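Local coordinates for putatuve endo-xylanase (PDB 1O8P), which is the carbohydrate-binding module of a putative endo-xylanase and probably anchors the enzyme to plant cell-wall polysaccharides such as xylan and cellulose, at residues A[76-82]-A[114-120]; A[81-87]-A[138-142]; A[87-91]-A[102-106]. All blocks are in the same frame, centred on the assembly; numbering follows the deposited sequence.

How the contacts relate
All three contacts are antiparallel strand pairings of one beta-sandwich. Contacts 1 and 2 lie in the same four-stranded sheet, where strand 74-82 has 116-125 on one side and 140-147 on the other, and they share Val81 and Ala82; contact 3 belongs to the facing sheet. Contact 2 is mostly buried, whereas contacts 1 and 3 each bury one face and turn the other outward. The inner faces meet through aliphatic groups, with Val81 touching both Val106 and Ile89. Outward chemistry differs: contact 1 carries hydroxyls, an arginine and an aspartate, contact 3 threonines, a glutamine, a tyrosine and a bridging water. Arg80 of contact 1 salt-bridges Asp142, a calcium ligand in contact 2.

Contact 1: A[76-82]-A[114-120]; sequences SVTARVA and TYRDVSA
Tyr115 and Arg80 meet at one end of an antiparallel strand pair in the family 6 beta-sandwich, where strand 74-82 borders the edge strand 116-125. The two side chains are set nearly perpendicular, yet their flat groups are nearly parallel, 15° apart. They are displaced, so Tyr115 CB rather than the ring centre sits 3.5 Å from Arg80 CZ, over one guanidinium face. An extended chain, with CG anti to the backbone N (chi1 -171°), carries the guanidinium out to Tyr115 CB; its NH1 makes a salt bridge with Asp142, a calcium ligand. The aromatic ring also receives Ala82 CB squarely over one face, 3.7 Å from the centroid, a CH-pi contact for which a small methyl is well suited. Asp117 approaches Arg80 differently: OD1 lies 3.5 Å from Arg80 CG, beside the aliphatic chain and not at the charged end.

On the opposite face, Val77, Ala79, Val81, Val118 and Ala120 form an apolar set that suits the sandwich interior. Val81 CG2 meets Val118 CG2 at 3.8 Å, and Ile104 of the facing sheet packs on Val77, Ala79 and Val118. Six backbone hydrogen bonds join Val77, Ala79 and Val81 to Ala120, Val118 and Arg116. On the outward face, at the non-hydrogen-bonded pair Thr78 and Ser119, the side chains make the bond that the backbones do not, Thr78 OG1 to Ser119 OG at 2.7 Å.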
# COMPACT_ATOMS: atom_id res chain seq x y z
N SER A 76 -11.46 0.71 -6.19
CA SER A 76 -11.17 1.29 -4.89
C SER A 76 -10.04 0.53 -4.18
O SER A 76 -9.78 -0.63 -4.50
CB SER A 76 -12.48 1.40 -4.07
OG SER A 76 -12.41 0.83 -2.80
N VAL A 77 -9.36 1.22 -3.26
CA VAL A 77 -8.25 0.63 -2.48
C VAL A 77 -8.48 0.97 -1.03
O VAL A 77 -9.03 2.04 -0.73
CB VAL A 77 -6.86 1.13 -2.91
CG1 VAL A 77 -6.71 2.69 -2.79
CG2 VAL A 77 -5.75 0.41 -2.12
N THR A 78 -8.09 0.03 -0.16
CA THR A 78 -8.13 0.17 1.29
C THR A 78 -6.79 -0.22 1.88
O THR A 78 -6.26 -1.27 1.55
CB THR A 78 -9.23 -0.75 1.88
OG1 THR A 78 -10.51 -0.34 1.38
CG2 THR A 78 -9.36 -0.57 3.40
N ALA A 79 -6.23 0.61 2.76
CA ALA A 79 -5.00 0.24 3.49
C ALA A 79 -5.23 0.26 5.01
O ALA A 79 -6.01 1.08 5.51
CB ALA A 79 -3.82 1.18 3.06
N ARG A 80 -4.59 -0.66 5.74
CA ARG A 80 -4.66 -0.68 7.21
C ARG A 80 -3.39 0.00 7.64
O ARG A 80 -2.29 -0.51 7.36
CB ARG A 80 -4.69 -2.10 7.77
CG ARG A 80 -4.99 -2.14 9.27
CD ARG A 80 -5.24 -3.52 9.88
NE ARG A 80 -5.44 -3.52 11.34
CZ ARG A 80 -4.50 -3.88 12.29
NH1 ARG A 80 -3.25 -4.21 11.96
NH2 ARG A 80 -4.82 -3.87 13.60
N VAL A 81 -3.54 1.18 8.25
CA VAL A 81 -2.41 2.10 8.43
C VAL A 81 -2.41 2.71 9.85
O VAL A 81 -3.45 2.81 10.49
CB VAL A 81 -2.40 3.24 7.37
CG1 VAL A 81 -2.11 2.70 5.95
CG2 VAL A 81 -3.73 3.94 7.37
N ALA A 82 -1.24 3.09 10.35
CA ALA A 82 -1.15 3.86 11.60
C ALA A 82 -0.21 5.01 11.35
O ALA A 82 0.82 4.83 10.69
CB ALA A 82 -0.58 3.01 12.72
N THR A 114 -1.83 2.29 16.43
CA THR A 114 -3.28 2.31 16.32
C THR A 114 -3.60 2.28 14.84
O THR A 114 -3.43 3.30 14.17
CB THR A 114 -3.83 3.62 17.00
OG1 THR A 114 -3.28 3.71 18.32
CG2 THR A 114 -5.36 3.57 17.17
N TYR A 115 -4.02 1.13 14.34
CA TYR A 115 -4.32 0.95 12.92
C TYR A 115 -5.78 1.19 12.61
O TYR A 115 -6.67 0.82 13.38
CB TYR A 115 -3.88 -0.44 12.42
CG TYR A 115 -2.37 -0.57 12.38
CD1 TYR A 115 -1.64 -0.82 13.54
CD2 TYR A 115 -1.66 -0.35 11.18
CE1 TYR A 115 -0.25 -0.89 13.51
CE2 TYR A 115 -0.26 -0.44 11.15
CZ TYR A 115 0.42 -0.71 12.31
OH TYR A 115 1.80 -0.81 12.30
N ARG A 116 -5.99 1.83 11.47
CA ARG A 116 -7.32 2.09 10.94
C ARG A 116 -7.31 1.74 9.45
O ARG A 116 -6.26 1.82 8.78
CB ARG A 116 -7.70 3.57 11.13
CG ARG A 116 -8.01 3.97 12.58
CD ARG A 116 -8.83 2.95 13.39
NE ARG A 116 -9.04 3.41 14.76
CZ ARG A 116 -8.76 2.71 15.87
NH1 ARG A 116 -8.25 1.48 15.79
NH2 ARG A 116 -9.00 3.26 17.06
N ASP A 117 -8.48 1.36 8.94
CA ASP A 117 -8.66 1.08 7.50
C ASP A 117 -9.02 2.37 6.81
O ASP A 117 -10.00 3.02 7.19
CB ASP A 117 -9.76 0.07 7.28
CG ASP A 117 -9.37 -1.29 7.71
OD1 ASP A 117 -8.24 -1.48 8.21
OD2 ASP A 117 -10.14 -2.26 7.57
N VAL A 118 -8.20 2.77 5.83
CA VAL A 118 -8.43 4.01 5.11
C VAL A 118 -8.57 3.71 3.60
O VAL A 118 -7.71 3.04 3.02
CB VAL A 118 -7.32 5.09 5.40
CG1 VAL A 118 -7.64 6.43 4.69
CG2 VAL A 118 -7.18 5.35 6.93
N SER A 119 -9.63 4.20 2.98
CA SER A 119 -9.91 3.90 1.56
C SER A 119 -9.81 5.11 0.63
O SER A 119 -9.87 6.25 1.06
CB SER A 119 -11.30 3.24 1.39
OG SER A 119 -11.44 2.08 2.19
N ALA A 120 -9.72 4.83 -0.67
CA ALA A 120 -9.72 5.86 -1.72
C ALA A 120 -10.24 5.17 -2.98
O ALA A 120 -10.09 3.94 -3.13
CB ALA A 120 -8.31 6.42 -1.95

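Contact 2: A[81-87]-A[138-142]; sequences VATQNAT and PVNVD. With CA (calcium ion), chain B.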
# COMPACT_ATOMS: atom_id res chain seq x y z
N VAL A 81 -3.54 1.18 8.25
CA VAL A 81 -2.41 2.10 8.43
C VAL A 81 -2.41 2.71 9.85
O VAL A 81 -3.45 2.81 10.49
CB VAL A 81 -2.40 3.24 7.37
CG1 VAL A 81 -2.11 2.70 5.95
CG2 VAL A 81 -3.73 3.94 7.37
N ALA A 82 -1.24 3.09 10.35
CA ALA A 82 -1.15 3.86 11.60
C ALA A 82 -0.21 5.01 11.35
O ALA A 82 0.82 4.83 10.69
CB ALA A 82 -0.58 3.01 12.72
N THR A 83 -0.55 6.19 11.89
CA THR A 83 0.38 7.31 11.86
C THR A 83 0.06 8.34 12.93
O THR A 83 -1.03 8.34 13.52
CB THR A 83 0.46 7.95 10.43
OG1 THR A 83 1.50 8.94 10.40
CG2 THR A 83 -0.83 8.70 10.05
N GLN A 84 1.02 9.22 13.21
CA GLN A 84 0.80 10.34 14.11
C GLN A 84 0.52 11.69 13.41
O GLN A 84 0.13 12.63 14.06
CB GLN A 84 2.01 10.51 15.01
CG GLN A 84 2.08 9.51 16.09
CD GLN A 84 3.19 9.83 17.04
OE1 GLN A 84 3.51 11.01 17.24
NE2 GLN A 84 3.77 8.82 17.65
N ASN A 85 0.76 11.78 12.11
CA ASN A 85 0.53 13.01 11.35
C ASN A 85 -0.06 12.68 9.97
O ASN A 85 0.30 11.66 9.38
CB ASN A 85 1.82 13.80 11.17
CG ASN A 85 2.39 14.29 12.52
OD1 ASN A 85 3.17 13.58 13.16
ND2 ASN A 85 1.99 15.48 12.95
N ALA A 86 -0.93 13.58 9.47
CA ALA A 86 -1.59 13.44 8.18
C ALA A 86 -0.59 13.26 7.05
O ALA A 86 0.40 13.99 6.94
CB ALA A 86 -2.49 14.65 7.90
N THR A 87 -0.87 12.30 6.19
CA THR A 87 0.05 11.96 5.12
C THR A 87 -0.73 11.28 4.01
O THR A 87 -1.95 11.09 4.11
CB THR A 87 1.24 11.13 5.70
OG1 THR A 87 2.21 10.95 4.68
CG2 THR A 87 0.83 9.73 6.08
N PRO A 138 5.89 9.88 7.21
CA PRO A 138 5.84 8.71 8.11
C PRO A 138 4.42 8.07 8.22
O PRO A 138 3.42 8.77 8.45
CB PRO A 138 6.30 9.27 9.47
CG PRO A 138 7.02 10.61 9.14
CD PRO A 138 6.47 11.08 7.85
N VAL A 139 4.35 6.76 8.02
CA VAL A 139 3.12 5.99 8.14
C VAL A 139 3.54 4.50 8.30
O VAL A 139 4.56 4.08 7.79
CB VAL A 139 2.16 6.19 6.89
CG1 VAL A 139 2.83 5.68 5.57
CG2 VAL A 139 0.71 5.56 7.12
N ASN A 140 2.77 3.74 9.07
CA ASN A 140 2.93 2.28 9.08
C ASN A 140 1.82 1.62 8.28
O ASN A 140 0.68 2.04 8.36
CB ASN A 140 2.93 1.73 10.49
CG ASN A 140 4.20 2.10 11.27
OD1 ASN A 140 4.35 1.68 12.40
ND2 ASN A 140 5.12 2.84 10.68
N VAL A 141 2.17 0.60 7.49
CA VAL A 141 1.22 -0.07 6.63
C VAL A 141 1.27 -1.57 6.92
O VAL A 141 2.32 -2.20 6.77
CB VAL A 141 1.47 0.19 5.14
CG1 VAL A 141 0.23 -0.27 4.30
CG2 VAL A 141 1.83 1.69 4.87
N ASP A 142 0.14 -2.10 7.37
CA ASP A 142 0.00 -3.52 7.68
C ASP A 142 -0.27 -4.23 6.34
O ASP A 142 0.49 -5.08 5.93
CB ASP A 142 -1.15 -3.72 8.68
CG ASP A 142 -1.33 -5.13 9.10
OD1 ASP A 142 -0.63 -6.06 8.60
OD2 ASP A 142 -2.20 -5.41 9.93
CA CA B . 1.14 -7.05 7.34
O HOH W 1 2.91 11.26 9.19
O HOH W 2 1.26 -9.18 8.56
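Val139 packs against Val81 in the tight, interior part of this contact, which is built from valines. With chi1 at 63° (to CG1), Val139 CG2 is the branch left anti to the backbone N, and it rests 3.9 Å from Val81 CB, while Val139 CB meets the methyl CG2 of Thr87. Val81 and Val141, a non-hydrogen-bonded antiparallel pair, run alongside each other in the same direction, CG1 to CG1 at 4.1 Å. Beta-branched residues suit this place, since they fill the interior with little side-chain freedom. Ala82 and Asn140 supply the hydrogen-bonded pair, and the bond from Asn140 N to Ala82 O is short and almost straight (2.8 Å, 177°).

Toward the solvent side, where Pro138 and Asn85 are exposed, the contact loosens and becomes polar. Proline has no backbone N-H to give, but its carbonyl is well used: Thr83 OG1 donates to Pro138 O at 2.7 Å, coming from above the carbonyl plane, and a water bridges the two exposed residues by donating to both Pro138 O and Asn85 O. Thr83 OG1 also accepts a weak bond from Asn85 N, which ties the turn back on itself. At the other end of segment 138-142, Asp142 binds calcium through both O and OD1, the latter at 2.4 Å. With Gln30, Glu32 and Ser52 it forms the metal site of this family 6 beta-sandwich.

Contact 3: A[87-91]-A[102-106]; sequences TTIQV and GTIYV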
# COMPACT_ATOMS: atom_id res chain seq x y z
N THR A 87 -0.87 12.30 6.19
CA THR A 87 0.05 11.96 5.12
C THR A 87 -0.73 11.28 4.01
O THR A 87 -1.95 11.09 4.11
CB THR A 87 1.24 11.13 5.70
OG1 THR A 87 2.21 10.95 4.68
CG2 THR A 87 0.83 9.73 6.08
N THR A 88 -0.05 10.97 2.91
CA THR A 88 -0.72 10.39 1.76
C THR A 88 0.10 9.20 1.29
O THR A 88 1.36 9.16 1.45
CB THR A 88 -0.83 11.39 0.60
OG1 THR A 88 0.50 11.79 0.20
CG2 THR A 88 -1.55 12.69 0.96
N ILE A 89 -0.60 8.26 0.68
CA ILE A 89 0.02 7.15 -0.03
C ILE A 89 -0.50 7.21 -1.45
O ILE A 89 -1.68 7.10 -1.69
CB ILE A 89 -0.35 5.80 0.64
CG1 ILE A 89 -0.09 5.85 2.15
CG2 ILE A 89 0.31 4.60 -0.11
CD1 ILE A 89 -0.64 4.68 2.98
N GLN A 90 0.40 7.40 -2.40
CA GLN A 90 0.03 7.33 -3.78
C GLN A 90 0.06 5.88 -4.22
O GLN A 90 0.93 5.11 -3.79
CB GLN A 90 1.01 8.14 -4.62
CG GLN A 90 0.74 9.65 -4.51
CD GLN A 90 1.65 10.47 -5.39
OE1 GLN A 90 2.70 9.98 -5.82
NE2 GLN A 90 1.26 11.69 -5.68
N VAL A 91 -0.89 5.53 -5.08
CA VAL A 91 -1.00 4.20 -5.67
C VAL A 91 -0.75 4.36 -7.18
O VAL A 91 -1.54 5.00 -7.87
CB VAL A 91 -2.37 3.51 -5.36
CG1 VAL A 91 -2.36 2.07 -5.88
CG2 VAL A 91 -2.67 3.52 -3.84
N GLY A 102 -4.55 6.67 -7.81
CA GLY A 102 -5.30 7.31 -6.75
C GLY A 102 -4.38 7.64 -5.59
O GLY A 102 -3.22 7.19 -5.56
N THR A 103 -4.93 8.39 -4.64
CA THR A 103 -4.20 8.78 -3.46
C THR A 103 -5.02 8.49 -2.23
O THR A 103 -6.16 8.96 -2.11
CB THR A 103 -3.85 10.31 -3.54
OG1 THR A 103 -3.10 10.54 -4.72
CG2 THR A 103 -2.91 10.73 -2.44
N ILE A 104 -4.42 7.77 -1.28
CA ILE A 104 -5.02 7.55 0.04
C ILE A 104 -4.57 8.70 0.97
O ILE A 104 -3.40 8.88 1.17
CB ILE A 104 -4.56 6.17 0.65
CG1 ILE A 104 -4.72 5.03 -0.38
CG2 ILE A 104 -5.36 5.88 1.91
CD1 ILE A 104 -4.38 3.64 0.20
N TYR A 105 -5.53 9.42 1.55
CA TYR A 105 -5.26 10.54 2.44
C TYR A 105 -5.37 10.00 3.84
O TYR A 105 -6.45 9.71 4.31
CB TYR A 105 -6.26 11.70 2.20
CG TYR A 105 -5.97 12.37 0.88
CD1 TYR A 105 -4.97 13.35 0.77
CD2 TYR A 105 -6.63 11.97 -0.27
CE1 TYR A 105 -4.64 13.90 -0.46
CE2 TYR A 105 -6.31 12.51 -1.50
CZ TYR A 105 -5.32 13.47 -1.59
OH TYR A 105 -5.01 14.00 -2.80
N VAL A 106 -4.24 9.81 4.49
CA VAL A 106 -4.24 9.19 5.79
C VAL A 106 -4.16 10.30 6.86
O VAL A 106 -3.16 11.03 6.93
CB VAL A 106 -3.08 8.20 5.95
CG1 VAL A 106 -3.25 7.46 7.28
CG2 VAL A 106 -3.01 7.23 4.76
O HOH W 3 -1.34 12.69 -4.75
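Thr87 and Val106 begin the backbone pairing with two hydrogen bonds of 2.7 Å, Thr87 N to Val106 O and Val106 N to Thr87 O. Two more join Ile89 and Ile104. Val91 N bonds Gly102 O, whereas the return bond from Gly102 N to Val91 O is weak.

Inner-face contacts are apolar. Ile89 reaches obliquely across to Val106, its CD1 3.9 Å from Val106 CG2, and Val91 CG2 approaches Ile104 CG1. Branched residues suit this buried face: Ile89 and Val91 also pack on Leu133 of the neighbouring strand, Ile89 and Val106 on Val81 of the facing sheet.

On the outward face, threonine, glutamine and tyrosine can lay carbons on the sheet while polar ends meet water or Ser136. Thr88 OG1, between backbone N and carbonyl carbon (chi1 60°), bonds Ser136, which leaves CG2 against Tyr105 CD1 at 3.5 Å. Thr103 CG2 lies over one face of the Tyr105 ring, toward its rim. Gln90 runs alongside Thr103, and one water links them, accepting from Gln90 NE2 at 2.9 Å and lying 2.8 Å from Thr103 OG1. Such alternation of inward aliphatic and outward polar residues is characteristic of sandwich strands; here two form the antiparallel hairpin 87-93 and 100-106.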